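PHO85 cyclin-10 (Saccharomyces cerevisiae, PDB 4KRD) serves as the cyclin partner of the kinase PHO85, directing it to phosphorylate and restrain glycogen synthase GSY2, so that glycogen accumulation is held down under favourable growth conditions. Local coordinates at residues P20-I25 against A105-D110; L40-E45 against A194-L199; T64-K69 against L176-C181; D93-Q98 against S159-I164; M136-V141 against R167-L172. One frame throughout, in Å; residues are numbered along the deposited sequence.

Contact 1. Residues P20-I25 against A105-D110; sequences PLLHGI and ATFLID
The 3-10 turn at residues 20-22, in the loop before helix 36-54, rests on helix 99-113 of the cyclin domain through Leu-21 and Leu-22. Phe-107 reaches out to both leucines. Its CG lies anti to the backbone N (chi1 -174°), which swings the ring off the helix and lets CE1 meet the leucines. Ring atom CE1 of Phe-107 is 4.0 Å from CD2 of Leu-22, and the two side chains lie nearly perpendicular. CD1 of Leu-21 stands 4.3 Å from the same CE1. This methyl also reaches the helix backbone, 3.7 Å from O of Asp-110. The turn is held by its own backbone: His-23 N bonds to Pro-20 O at 3.1 Å. A type II turn follows from Leu-22 to Ile-25, closed by Ile-25 N to Leu-22 O at 2.9 Å. Gly-24 fits it because a CB there would press on the carbonyl O of His-23. Around the pair, Leu-22 also meets Ala-194, and Phe-107 meets Lys-191, both on helix 189-203. The four touching residues are buried, and they meet through methyls, a ring and one carbonyl oxygen. The turn is therefore joined to helix 99-113 by apolar contact, not by directed polar bonds.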
# COMPACT_ATOMS: atom_id res chain seq x y z
N PRO B 20 19.24 2.10 -5.08
CA PRO B 20 20.71 2.11 -5.02
C PRO B 20 21.24 2.63 -3.68
O PRO B 20 22.36 2.27 -3.27
CB PRO B 20 21.09 3.08 -6.14
CG PRO B 20 19.97 2.99 -7.10
CD PRO B 20 18.74 2.80 -6.28
N LEU B 21 20.45 3.45 -3.01
CA LEU B 21 20.83 3.99 -1.71
C LEU B 21 20.90 2.89 -0.67
O LEU B 21 21.44 3.09 0.42
CB LEU B 21 19.80 5.03 -1.25
CG LEU B 21 19.72 6.32 -2.07
CD1 LEU B 21 18.55 7.18 -1.59
CD2 LEU B 21 21.04 7.06 -1.95
N LEU B 22 20.36 1.73 -1.00
CA LEU B 22 20.36 0.60 -0.07
C LEU B 22 21.51 -0.37 -0.31
O LEU B 22 21.66 -1.34 0.43
CB LEU B 22 19.04 -0.17 -0.16
CG LEU B 22 17.74 0.61 0.02
CD1 LEU B 22 16.57 -0.36 0.15
CD2 LEU B 22 17.82 1.51 1.23
N HIS B 23 22.30 -0.14 -1.35
CA HIS B 23 23.40 -1.04 -1.66
C HIS B 23 24.28 -1.20 -0.43
O HIS B 23 24.73 -0.21 0.14
CB HIS B 23 24.21 -0.55 -2.85
CG HIS B 23 23.56 -0.81 -4.18
ND1 HIS B 23 24.01 -0.25 -5.35
CD2 HIS B 23 22.49 -1.57 -4.50
CE1 HIS B 23 23.25 -0.66 -6.35
NE2 HIS B 23 22.31 -1.46 -5.86
N GLY B 24 24.49 -2.45 -0.01
CA GLY B 24 25.32 -2.74 1.15
C GLY B 24 24.56 -3.01 2.43
O GLY B 24 25.13 -3.50 3.41
N ILE B 25 23.27 -2.70 2.45
CA ILE B 25 22.45 -2.90 3.65
C ILE B 25 21.79 -4.29 3.65
O ILE B 25 21.03 -4.62 2.75
CB ILE B 25 21.39 -1.79 3.78
CG1 ILE B 25 22.06 -0.42 3.84
CG2 ILE B 25 20.51 -2.02 4.99
CD1 ILE B 25 21.09 0.73 3.99
N ALA B 105 10.51 10.20 6.77
CA ALA B 105 10.69 11.57 6.28
C ALA B 105 12.12 11.79 5.83
O ALA B 105 12.38 12.43 4.80
CB ALA B 105 10.32 12.58 7.37
N THR B 106 13.05 11.28 6.63
CA THR B 106 14.46 11.42 6.30
C THR B 106 14.80 10.67 5.01
O THR B 106 15.52 11.18 4.15
CB THR B 106 15.38 10.94 7.44
OG1 THR B 106 15.08 11.67 8.64
CG2 THR B 106 16.86 11.15 7.08
N PHE B 107 14.25 9.47 4.86
CA PHE B 107 14.53 8.70 3.66
C PHE B 107 13.94 9.36 2.42
O PHE B 107 14.51 9.25 1.34
CB PHE B 107 14.03 7.24 3.75
CG PHE B 107 14.45 6.43 2.56
CD1 PHE B 107 15.74 5.90 2.49
CD2 PHE B 107 13.59 6.25 1.48
CE1 PHE B 107 16.16 5.19 1.37
CE2 PHE B 107 14.01 5.54 0.35
CZ PHE B 107 15.29 5.01 0.30
N LEU B 108 12.80 10.03 2.56
CA LEU B 108 12.21 10.75 1.43
C LEU B 108 13.16 11.85 0.93
O LEU B 108 13.35 12.02 -0.28
CB LEU B 108 10.83 11.33 1.79
CG LEU B 108 9.71 10.32 2.08
CD1 LEU B 108 8.40 11.02 2.47
CD2 LEU B 108 9.48 9.40 0.87
N ILE B 109 13.76 12.60 1.85
CA ILE B 109 14.71 13.62 1.42
C ILE B 109 16.00 12.98 0.87
O ILE B 109 16.56 13.47 -0.11
CB ILE B 109 14.98 14.69 2.51
CG1 ILE B 109 15.59 14.05 3.75
CG2 ILE B 109 13.69 15.43 2.88
CD1 ILE B 109 16.23 15.10 4.70
N ASP B 110 16.45 11.89 1.50
CA ASP B 110 17.55 11.06 1.01
C ASP B 110 17.36 10.68 -0.44
O ASP B 110 18.25 10.81 -1.26
CB ASP B 110 17.63 9.72 1.78
CG ASP B 110 18.26 9.85 3.17
OD1 ASP B 110 19.08 10.77 3.38
OD2 ASP B 110 17.94 9.00 4.03

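Contact 2. Residues L40-E45 against A194-L199; sequences LANFKE and ASKLLL
Leu-199 pushes its two methyls between Asn-42 and Glu-45 of the facing helix. CD2 lies against the amide arm of Asn-42, 3.5 Å from OD1 and 3.6 Å from CB. CD1 lies across the stem of Glu-45, 4.0 Å from its CD. With CG anti to the backbone N (chi1 168°), Leu-199 reaches across the gap between the helices. The other end of the Asn-42 amide turns to water: ND2 donates to a water at 2.9 Å, which donates in turn to Ser-195 OG at 3.1 Å. ND2 also sits 4.0 Å from CG of Lys-196, whose extended chain carries NZ on to a salt bridge with Glu-38. Glu-45 likewise has its charge answered, since OE1 pairs with Arg-203. An alanine in place of Glu-45 would probably leave Arg-203 without this carboxylate and bare one side of Leu-199. The axes of the short helix segments pass 10.2 Å apart, at 49°, wide enough to admit the water. Behind them lies helix 99-113, where Phe-43 meets Thr-106 and Ser-195 meets Leu-103, so helices 36-54 and 189-203 both lean on that third helix.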
# COMPACT_ATOMS: atom_id res chain seq x y z
N LEU B 40 14.47 12.83 15.17
CA LEU B 40 14.39 14.25 14.85
C LEU B 40 15.75 14.87 14.55
O LEU B 40 15.88 15.68 13.63
CB LEU B 40 13.73 15.02 16.00
CG LEU B 40 12.23 14.83 16.18
CD1 LEU B 40 11.76 15.64 17.37
CD2 LEU B 40 11.53 15.27 14.92
N ALA B 41 16.76 14.50 15.34
CA ALA B 41 18.12 14.99 15.13
C ALA B 41 18.72 14.50 13.81
O ALA B 41 19.37 15.26 13.10
CB ALA B 41 19.01 14.60 16.31
N ASN B 42 18.52 13.23 13.48
CA ASN B 42 19.04 12.69 12.23
C ASN B 42 18.41 13.37 11.03
O ASN B 42 19.06 13.58 10.01
CB ASN B 42 18.81 11.17 12.16
CG ASN B 42 19.58 10.43 13.23
OD1 ASN B 42 20.46 10.99 13.89
ND2 ASN B 42 19.26 9.15 13.41
N PHE B 43 17.13 13.72 11.17
CA PHE B 43 16.38 14.40 10.13
C PHE B 43 17.02 15.77 9.89
O PHE B 43 17.42 16.11 8.77
CB PHE B 43 14.93 14.53 10.60
CG PHE B 43 13.97 15.04 9.55
CD1 PHE B 43 14.26 14.95 8.20
CD2 PHE B 43 12.74 15.57 9.94
CE1 PHE B 43 13.36 15.40 7.25
CE2 PHE B 43 11.83 16.02 8.99
CZ PHE B 43 12.15 15.95 7.64
N LYS B 44 17.12 16.56 10.95
CA LYS B 44 17.76 17.88 10.87
C LYS B 44 19.19 17.81 10.34
O LYS B 44 19.59 18.61 9.49
CB LYS B 44 17.74 18.55 12.25
N GLU B 45 19.97 16.85 10.83
CA GLU B 45 21.38 16.78 10.44
C GLU B 45 21.55 16.37 8.97
O GLU B 45 22.47 16.83 8.29
CB GLU B 45 22.15 15.83 11.36
CG GLU B 45 23.66 15.97 11.25
CD GLU B 45 24.39 14.96 12.12
OE1 GLU B 45 23.72 14.24 12.89
OE2 GLU B 45 25.64 14.89 12.04
N ALA B 194 18.34 2.66 6.35
CA ALA B 194 19.11 3.52 5.46
C ALA B 194 19.13 4.98 5.89
O ALA B 194 20.13 5.67 5.69
CB ALA B 194 18.61 3.39 4.02
N SER B 195 18.03 5.45 6.49
CA SER B 195 17.97 6.86 6.89
C SER B 195 19.14 7.22 7.81
O SER B 195 19.72 8.30 7.68
CB SER B 195 16.63 7.21 7.55
OG SER B 195 16.50 6.62 8.83
N LYS B 196 19.47 6.32 8.73
CA LYS B 196 20.60 6.54 9.64
C LYS B 196 21.95 6.17 9.02
O LYS B 196 22.95 6.85 9.23
CB LYS B 196 20.39 5.80 10.96
CG LYS B 196 21.49 6.10 11.98
CD LYS B 196 21.30 5.34 13.29
CE LYS B 196 22.39 5.72 14.30
NZ LYS B 196 22.18 5.10 15.64
N LEU B 197 21.98 5.09 8.24
CA LEU B 197 23.23 4.68 7.61
C LEU B 197 23.73 5.70 6.57
O LEU B 197 24.94 5.92 6.46
CB LEU B 197 23.10 3.27 7.00
CG LEU B 197 22.62 2.19 7.98
CD1 LEU B 197 22.48 0.83 7.29
CD2 LEU B 197 23.53 2.07 9.20
N LEU B 198 22.82 6.32 5.83
CA LEU B 198 23.23 7.35 4.85
C LEU B 198 23.75 8.61 5.54
O LEU B 198 24.65 9.28 5.03
CB LEU B 198 22.08 7.70 3.90
CG LEU B 198 21.61 6.58 2.97
CD1 LEU B 198 20.25 6.90 2.35
CD2 LEU B 198 22.65 6.30 1.88
N LEU B 199 23.16 8.95 6.68
CA LEU B 199 23.59 10.09 7.46
C LEU B 199 25.01 9.87 7.97
O LEU B 199 25.84 10.78 7.96
CB LEU B 199 22.65 10.29 8.64
CG LEU B 199 23.12 11.27 9.71
CD1 LEU B 199 23.27 12.66 9.11
CD2 LEU B 199 22.16 11.28 10.89
O HOH W 1 17.76 8.33 11.12

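Contact 3. Residues T64-K69 against L176-C181; sequences TRVEKK and LLICVC
The carboxylate of Glu-67 is met at OE1 on its anti side by OG1 of Thr-64, which donates at 2.6 Å from 19° out of the carboxylate plane. The Glu-67 side chain also touches Phe-62 and Asn-182. Thr-64 is the N-cap of helix 65-72. Its OG1 accepts from Glu-67 N at 3.2 Å in a fairly straight bond of 164°. One hydroxyl thus grips both the backbone and the side chain of Glu-67, which limits how the carboxylate can turn. Across the contact, the carbonyl O of Glu-67 lies 3.7 Å from SG of Cys-179, a van der Waals contact. Cys-179 has its sulfur anti to its carbonyl carbon (chi1 -70°), which sets it beside that oxygen. Next to it, CG1 of Val-66 meets CG2 of Ile-178 at 4.0 Å. Cys-179 also touches Leu-112 of helix 99-113, while Ile-178 packs on an apolar side chain of the other protein in the assembly, probably the partner kinase. The chemistry divides in two. The polar bonds stay inside the small helix, whose N-terminal end would probably also ease the negative charge on Glu-67. The join to helix 166-180 is left to methyls and a sulfur resting by a backbone carbonyl.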
# COMPACT_ATOMS: atom_id res chain seq x y z
N THR B 64 13.06 16.10 -16.13
CA THR B 64 11.96 16.74 -16.83
C THR B 64 11.69 18.16 -16.31
O THR B 64 12.16 18.54 -15.24
CB THR B 64 10.66 15.93 -16.67
OG1 THR B 64 10.28 15.90 -15.29
CG2 THR B 64 10.85 14.51 -17.17
N ARG B 65 10.92 18.92 -17.08
CA ARG B 65 10.50 20.25 -16.66
C ARG B 65 9.39 20.13 -15.61
O ARG B 65 9.29 20.94 -14.69
CB ARG B 65 10.00 21.06 -17.86
N VAL B 66 8.56 19.11 -15.77
CA VAL B 66 7.52 18.79 -14.79
C VAL B 66 8.08 18.82 -13.38
O VAL B 66 7.58 19.52 -12.50
CB VAL B 66 6.92 17.39 -15.05
CG1 VAL B 66 6.16 16.91 -13.83
CG2 VAL B 66 6.02 17.41 -16.28
N GLU B 67 9.14 18.05 -13.16
CA GLU B 67 9.73 17.93 -11.84
C GLU B 67 10.32 19.26 -11.40
O GLU B 67 10.27 19.62 -10.22
CB GLU B 67 10.78 16.83 -11.84
CG GLU B 67 10.22 15.44 -12.11
CD GLU B 67 11.29 14.43 -12.51
OE1 GLU B 67 11.81 14.51 -13.64
OE2 GLU B 67 11.61 13.55 -11.68
N LYS B 68 10.88 20.01 -12.34
CA LYS B 68 11.43 21.32 -12.01
C LYS B 68 10.33 22.26 -11.51
O LYS B 68 10.52 22.98 -10.53
CB LYS B 68 12.16 21.93 -13.21
CG LYS B 68 13.02 23.13 -12.85
CD LYS B 68 13.53 23.84 -14.10
CE LYS B 68 12.37 24.27 -15.00
NZ LYS B 68 12.82 24.98 -16.23
N LYS B 69 9.19 22.25 -12.19
CA LYS B 69 8.07 23.09 -11.80
C LYS B 69 7.51 22.70 -10.43
O LYS B 69 7.25 23.56 -9.60
CB LYS B 69 6.97 23.08 -12.86
CG LYS B 69 5.58 23.47 -12.34
CD LYS B 69 5.56 24.85 -11.68
CE LYS B 69 4.36 24.99 -10.76
NZ LYS B 69 4.38 26.25 -9.97
N LEU B 176 6.25 16.99 -3.63
CA LEU B 176 7.27 16.06 -3.17
C LEU B 176 6.98 14.69 -3.79
O LEU B 176 7.87 14.02 -4.29
CB LEU B 176 7.28 15.97 -1.64
CG LEU B 176 8.24 14.92 -1.08
CD1 LEU B 176 9.68 15.21 -1.57
CD2 LEU B 176 8.17 14.87 0.43
N LEU B 177 5.71 14.30 -3.78
CA LEU B 177 5.32 13.02 -4.37
C LEU B 177 5.77 12.90 -5.83
O LEU B 177 6.44 11.92 -6.21
CB LEU B 177 3.80 12.82 -4.21
CG LEU B 177 3.22 11.51 -4.75
CD1 LEU B 177 3.74 10.34 -3.96
CD2 LEU B 177 1.68 11.55 -4.69
N ILE B 178 5.43 13.89 -6.66
CA ILE B 178 5.90 13.91 -8.05
C ILE B 178 7.43 13.84 -8.12
O ILE B 178 7.99 13.11 -8.93
CB ILE B 178 5.40 15.16 -8.84
CG1 ILE B 178 3.86 15.18 -8.93
CG2 ILE B 178 5.98 15.17 -10.25
CD1 ILE B 178 3.27 14.01 -9.69
N CYS B 179 8.12 14.60 -7.26
CA CYS B 179 9.59 14.63 -7.28
C CYS B 179 10.29 13.31 -6.90
O CYS B 179 11.40 13.07 -7.35
CB CYS B 179 10.13 15.81 -6.46
SG CYS B 179 9.81 17.42 -7.23
N VAL B 180 9.66 12.47 -6.08
CA VAL B 180 10.30 11.22 -5.66
C VAL B 180 9.72 9.92 -6.26
O VAL B 180 10.26 8.84 -6.03
CB VAL B 180 10.31 11.05 -4.11
CG1 VAL B 180 11.25 12.06 -3.45
CG2 VAL B 180 8.91 11.14 -3.54
N CYS B 181 8.62 10.02 -6.99
CA CYS B 181 7.89 8.79 -7.37
C CYS B 181 8.60 8.04 -8.50
O CYS B 181 8.25 6.91 -8.81
CB CYS B 181 6.43 9.10 -7.72
SG CYS B 181 6.25 9.94 -9.29

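Contact 4. Residues D93-Q98 against S159-I164; sequences DKCEYQ and SKVCGI
The torsions of Val-161 and Lys-94 set up this meeting. Val-161 has CG1 anti to its backbone N (chi1 167°) and CG2 anti to its carbonyl carbon, and both methyls face Lys-94. CB and CG of Lys-94 lie on the valine; the bend at chi2 (-76°) then takes the outer chain off it. Two helix C-terminal ends of the cyclin domain meet here, those of helices 84-95 and 155-162. The second is ended by a Schellman motif: Gly-163 is its C-prime residue, with positive phi, Ile-164 N bonds to Ser-159 O at 3.1 Å, and a weak bond runs from Gly-163 N to Lys-160 O. CB of Lys-94 touches CG2 of Val-161 at 3.7 Å and CG1 at 3.9 Å. The two side chains lie alongside, pointing opposite ways. SG of Cys-95 adds a looser touch, 4.4 Å from CG1 of Val-161. A glycine in place of Val-161 would probably open a gap beneath the lysine stem and leave the Cys-95 sulfur without this neighbour. Arg-90 takes the carbonyls of Lys-160 and Val-161, while Lys-94 O is bound by Tyr-157 and Cys-95 O by His-153. Past the positive-phi residue Glu-96, the Tyr-97 ring lies beside Cys-95, whose CB sits 3.2 Å above the ring plane, near its rim.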
# COMPACT_ATOMS: atom_id res chain seq x y z
N ASP B 93 5.49 18.45 19.11
CA ASP B 93 4.73 18.84 20.29
C ASP B 93 3.23 18.77 20.01
O ASP B 93 2.44 18.35 20.86
CB ASP B 93 5.09 20.27 20.72
CG ASP B 93 6.40 20.33 21.48
OD1 ASP B 93 6.85 19.27 22.00
OD2 ASP B 93 6.99 21.43 21.56
N LYS B 94 2.86 19.17 18.79
CA LYS B 94 1.46 19.23 18.37
C LYS B 94 0.93 17.89 17.84
O LYS B 94 -0.26 17.60 17.94
CB LYS B 94 1.30 20.30 17.29
CG LYS B 94 1.67 21.71 17.73
CD LYS B 94 0.59 22.33 18.61
CE LYS B 94 0.81 23.83 18.79
NZ LYS B 94 -0.25 24.47 19.61
N CYS B 95 1.81 17.08 17.27
CA CYS B 95 1.36 15.87 16.57
C CYS B 95 1.70 14.56 17.28
O CYS B 95 1.02 13.57 17.09
CB CYS B 95 1.93 15.82 15.16
SG CYS B 95 1.37 17.13 14.12
N GLU B 96 2.77 14.56 18.07
CA GLU B 96 3.14 13.36 18.83
C GLU B 96 3.26 12.11 17.94
O GLU B 96 2.60 11.10 18.17
CB GLU B 96 2.17 13.13 19.99
CG GLU B 96 2.22 14.24 21.05
CD GLU B 96 1.15 14.07 22.13
OE1 GLU B 96 0.60 12.96 22.27
OE2 GLU B 96 0.86 15.07 22.83
N TYR B 97 4.14 12.19 16.95
CA TYR B 97 4.37 11.05 16.06
C TYR B 97 5.40 10.09 16.62
O TYR B 97 6.21 10.46 17.47
CB TYR B 97 4.85 11.55 14.68
CG TYR B 97 3.80 12.30 13.91
CD1 TYR B 97 2.54 11.75 13.69
CD2 TYR B 97 4.06 13.55 13.36
CE1 TYR B 97 1.57 12.43 12.97
CE2 TYR B 97 3.11 14.23 12.64
CZ TYR B 97 1.87 13.67 12.45
OH TYR B 97 0.91 14.36 11.74
N GLN B 98 5.36 8.86 16.12
CA GLN B 98 6.36 7.83 16.38
C GLN B 98 7.64 8.18 15.65
O GLN B 98 7.61 8.93 14.68
CB GLN B 98 5.87 6.49 15.84
CG GLN B 98 4.76 5.88 16.65
CD GLN B 98 5.26 5.32 17.97
OE1 GLN B 98 5.09 5.94 19.02
NE2 GLN B 98 5.88 4.15 17.91
N SER B 159 -2.23 21.68 8.62
CA SER B 159 -1.99 23.01 8.07
C SER B 159 -1.72 24.05 9.17
O SER B 159 -0.73 24.77 9.13
CB SER B 159 -3.19 23.46 7.24
OG SER B 159 -3.38 22.61 6.13
N LYS B 160 -2.61 24.10 10.16
CA LYS B 160 -2.48 25.06 11.26
C LYS B 160 -1.21 24.84 12.06
O LYS B 160 -0.56 25.79 12.48
CB LYS B 160 -3.68 24.99 12.19
CG LYS B 160 -5.01 25.34 11.54
CD LYS B 160 -6.16 25.14 12.52
CE LYS B 160 -7.51 25.38 11.87
NZ LYS B 160 -8.62 25.10 12.83
N VAL B 161 -0.86 23.58 12.28
CA VAL B 161 0.38 23.27 12.98
C VAL B 161 1.59 23.84 12.23
O VAL B 161 2.50 24.41 12.85
CB VAL B 161 0.56 21.75 13.17
CG1 VAL B 161 1.98 21.43 13.61
CG2 VAL B 161 -0.44 21.24 14.19
N CYS B 162 1.57 23.73 10.90
CA CYS B 162 2.69 24.16 10.06
C CYS B 162 2.56 25.62 9.65
O CYS B 162 3.45 26.18 8.99
CB CYS B 162 2.78 23.29 8.80
SG CYS B 162 3.16 21.56 9.13
N GLY B 163 1.45 26.24 10.04
CA GLY B 163 1.23 27.65 9.79
C GLY B 163 1.10 27.99 8.32
O GLY B 163 1.56 29.05 7.88
N ILE B 164 0.47 27.11 7.55
CA ILE B 164 0.26 27.37 6.13
C ILE B 164 -1.20 27.16 5.79
O ILE B 164 -1.96 26.66 6.61
CB ILE B 164 1.13 26.46 5.23
CG1 ILE B 164 0.74 24.99 5.41
CG2 ILE B 164 2.61 26.66 5.53
CD1 ILE B 164 1.52 24.06 4.52

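Contact 5. Residues M136-V141 against R167-L172; sequences MIIAAV and RLLTKL
Leu-172 N is bonded to Leu-168 O at 2.8 Å, a regular helix bond in the turn that carries Leu-172, which packs against Ala-139. CB of Ala-139 points at the facing backbone and lies 3.6 Å from O of Leu-172. It is also 4.1 Å from CB of the same leucine. Having only a methyl here lets the chains come close: the CA atoms of Ala-139 and Leu-172 are 5.4 Å apart. The preceding residue, Ile-138, makes the other contacts. Its CG2 is anti to the backbone N, with CG1 on the other branch (chi1 -66°), and this methyl is the one that touches. CG2 of Ile-138 meets CD1 of Leu-169 at 3.8 Å. The same methyl lies 4.2 Å from CD1 of Leu-172, so two leucines one turn apart share it. Both leucines approach the isoleucine at a slant. The axes of the short helix segments pass 9.5 Å apart and cross at -72°, which keeps the meeting to a compact patch of buried aliphatic groups.

Neighbours extend the core. Ile-138 and Leu-169 both touch Ile-164, Leu-169 also packs on helix 155-162, and Ile-138 reaches Phe-87. On the outer side of helix 166-180, Arg-167 forms a salt bridge to an acidic side chain of the other protein, and Thr-170 OG1 bonds to that protein's backbone. One helix thus serves both the interior and the partner, probably PHO85. Steeply crossed, apolar helix packing of this kind is in keeping with the all-helical cyclin box fold.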
# COMPACT_ATOMS: atom_id res chain seq x y z
N MET B 136 10.02 21.93 2.59
CA MET B 136 10.44 20.54 2.40
C MET B 136 10.13 19.69 3.63
O MET B 136 9.69 18.54 3.52
CB MET B 136 11.93 20.47 2.08
CG MET B 136 12.46 19.07 1.83
SD MET B 136 11.77 18.27 0.36
CE MET B 136 12.33 19.38 -0.93
N ILE B 137 10.37 20.25 4.81
CA ILE B 137 10.06 19.58 6.07
C ILE B 137 8.57 19.29 6.19
O ILE B 137 8.16 18.18 6.54
CB ILE B 137 10.53 20.42 7.28
CG1 ILE B 137 12.06 20.35 7.38
CG2 ILE B 137 9.89 19.93 8.56
CD1 ILE B 137 12.66 21.40 8.33
N ILE B 138 7.76 20.30 5.92
CA ILE B 138 6.31 20.15 5.90
C ILE B 138 5.87 18.98 5.01
O ILE B 138 5.14 18.10 5.46
CB ILE B 138 5.67 21.45 5.42
CG1 ILE B 138 5.92 22.57 6.44
CG2 ILE B 138 4.17 21.28 5.22
CD1 ILE B 138 5.27 23.88 6.06
N ALA B 139 6.33 18.97 3.77
CA ALA B 139 5.94 17.92 2.81
C ALA B 139 6.41 16.52 3.21
O ALA B 139 5.64 15.55 3.12
CB ALA B 139 6.47 18.27 1.41
N ALA B 140 7.66 16.40 3.65
CA ALA B 140 8.23 15.09 3.97
C ALA B 140 7.56 14.48 5.20
O ALA B 140 7.33 13.27 5.25
CB ALA B 140 9.75 15.19 4.17
N VAL B 141 7.24 15.31 6.18
CA VAL B 141 6.53 14.80 7.34
C VAL B 141 5.12 14.37 6.95
O VAL B 141 4.68 13.31 7.36
CB VAL B 141 6.47 15.81 8.51
CG1 VAL B 141 5.49 15.33 9.59
CG2 VAL B 141 7.88 16.03 9.09
N ARG B 167 -4.48 24.86 1.06
CA ARG B 167 -4.19 24.82 -0.36
C ARG B 167 -2.69 24.62 -0.60
O ARG B 167 -2.29 23.81 -1.44
CB ARG B 167 -4.71 26.08 -1.05
CG ARG B 167 -4.04 26.43 -2.37
CD ARG B 167 -4.86 27.47 -3.15
NE ARG B 167 -6.12 26.92 -3.68
CZ ARG B 167 -7.29 26.94 -3.04
NH1 ARG B 167 -7.41 27.48 -1.83
NH2 ARG B 167 -8.37 26.41 -3.62
N LEU B 168 -1.87 25.34 0.14
CA LEU B 168 -0.42 25.16 0.05
C LEU B 168 0.01 23.75 0.47
O LEU B 168 0.84 23.13 -0.19
CB LEU B 168 0.32 26.22 0.88
CG LEU B 168 1.85 26.12 0.86
CD1 LEU B 168 2.40 26.22 -0.55
CD2 LEU B 168 2.48 27.18 1.76
N LEU B 169 -0.55 23.26 1.57
CA LEU B 169 -0.22 21.92 2.07
C LEU B 169 -0.45 20.86 0.99
O LEU B 169 0.40 20.00 0.76
CB LEU B 169 -1.04 21.59 3.32
CG LEU B 169 -0.77 20.21 3.95
CD1 LEU B 169 0.71 19.95 4.18
CD2 LEU B 169 -1.55 20.02 5.23
N THR B 170 -1.59 20.94 0.32
CA THR B 170 -1.89 20.04 -0.77
C THR B 170 -0.85 20.17 -1.88
O THR B 170 -0.38 19.17 -2.42
CB THR B 170 -3.30 20.28 -1.32
OG1 THR B 170 -4.23 20.11 -0.26
CG2 THR B 170 -3.62 19.31 -2.47
N LYS B 171 -0.50 21.39 -2.22
CA LYS B 171 0.45 21.64 -3.26
C LYS B 171 1.83 21.06 -2.92
O LYS B 171 2.51 20.55 -3.76
CB LYS B 171 0.54 23.13 -3.50
CG LYS B 171 1.44 23.51 -4.61
CD LYS B 171 1.58 24.99 -4.76
CE LYS B 171 0.41 25.56 -5.49
NZ LYS B 171 0.08 26.98 -5.10
N LEU B 172 2.21 21.15 -1.66
CA LEU B 172 3.48 20.61 -1.20
C LEU B 172 3.51 19.08 -1.15
O LEU B 172 4.51 18.48 -1.55
CB LEU B 172 3.85 21.21 0.16
CG LEU B 172 4.15 22.72 0.13
CD1 LEU B 172 4.51 23.19 1.52
CD2 LEU B 172 5.26 23.05 -0.89

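How the contacts relate
Contacts 1, 3, 4 and 5 are largely apolar, while contact 2 mixes a leucine with polar groups, a bridging water and charges paired nearby. The touching residues of contacts 1 and 5 are all buried. Contact 4 has a lysine stem and contact 3 a valine at the surface. Contacts 3 and 5 both use helix 166-180, and Leu-176 joins them by packing on Ala-139 and Ala-140. Contacts 1 and 2 touch where Leu-22 meets Ala-194, and contacts 4 and 5 where Ser-159 meets Leu-169. Contacts 1 and 5 lie on opposite sides of the chain's centre, yet Ile-109 reaches Met-136.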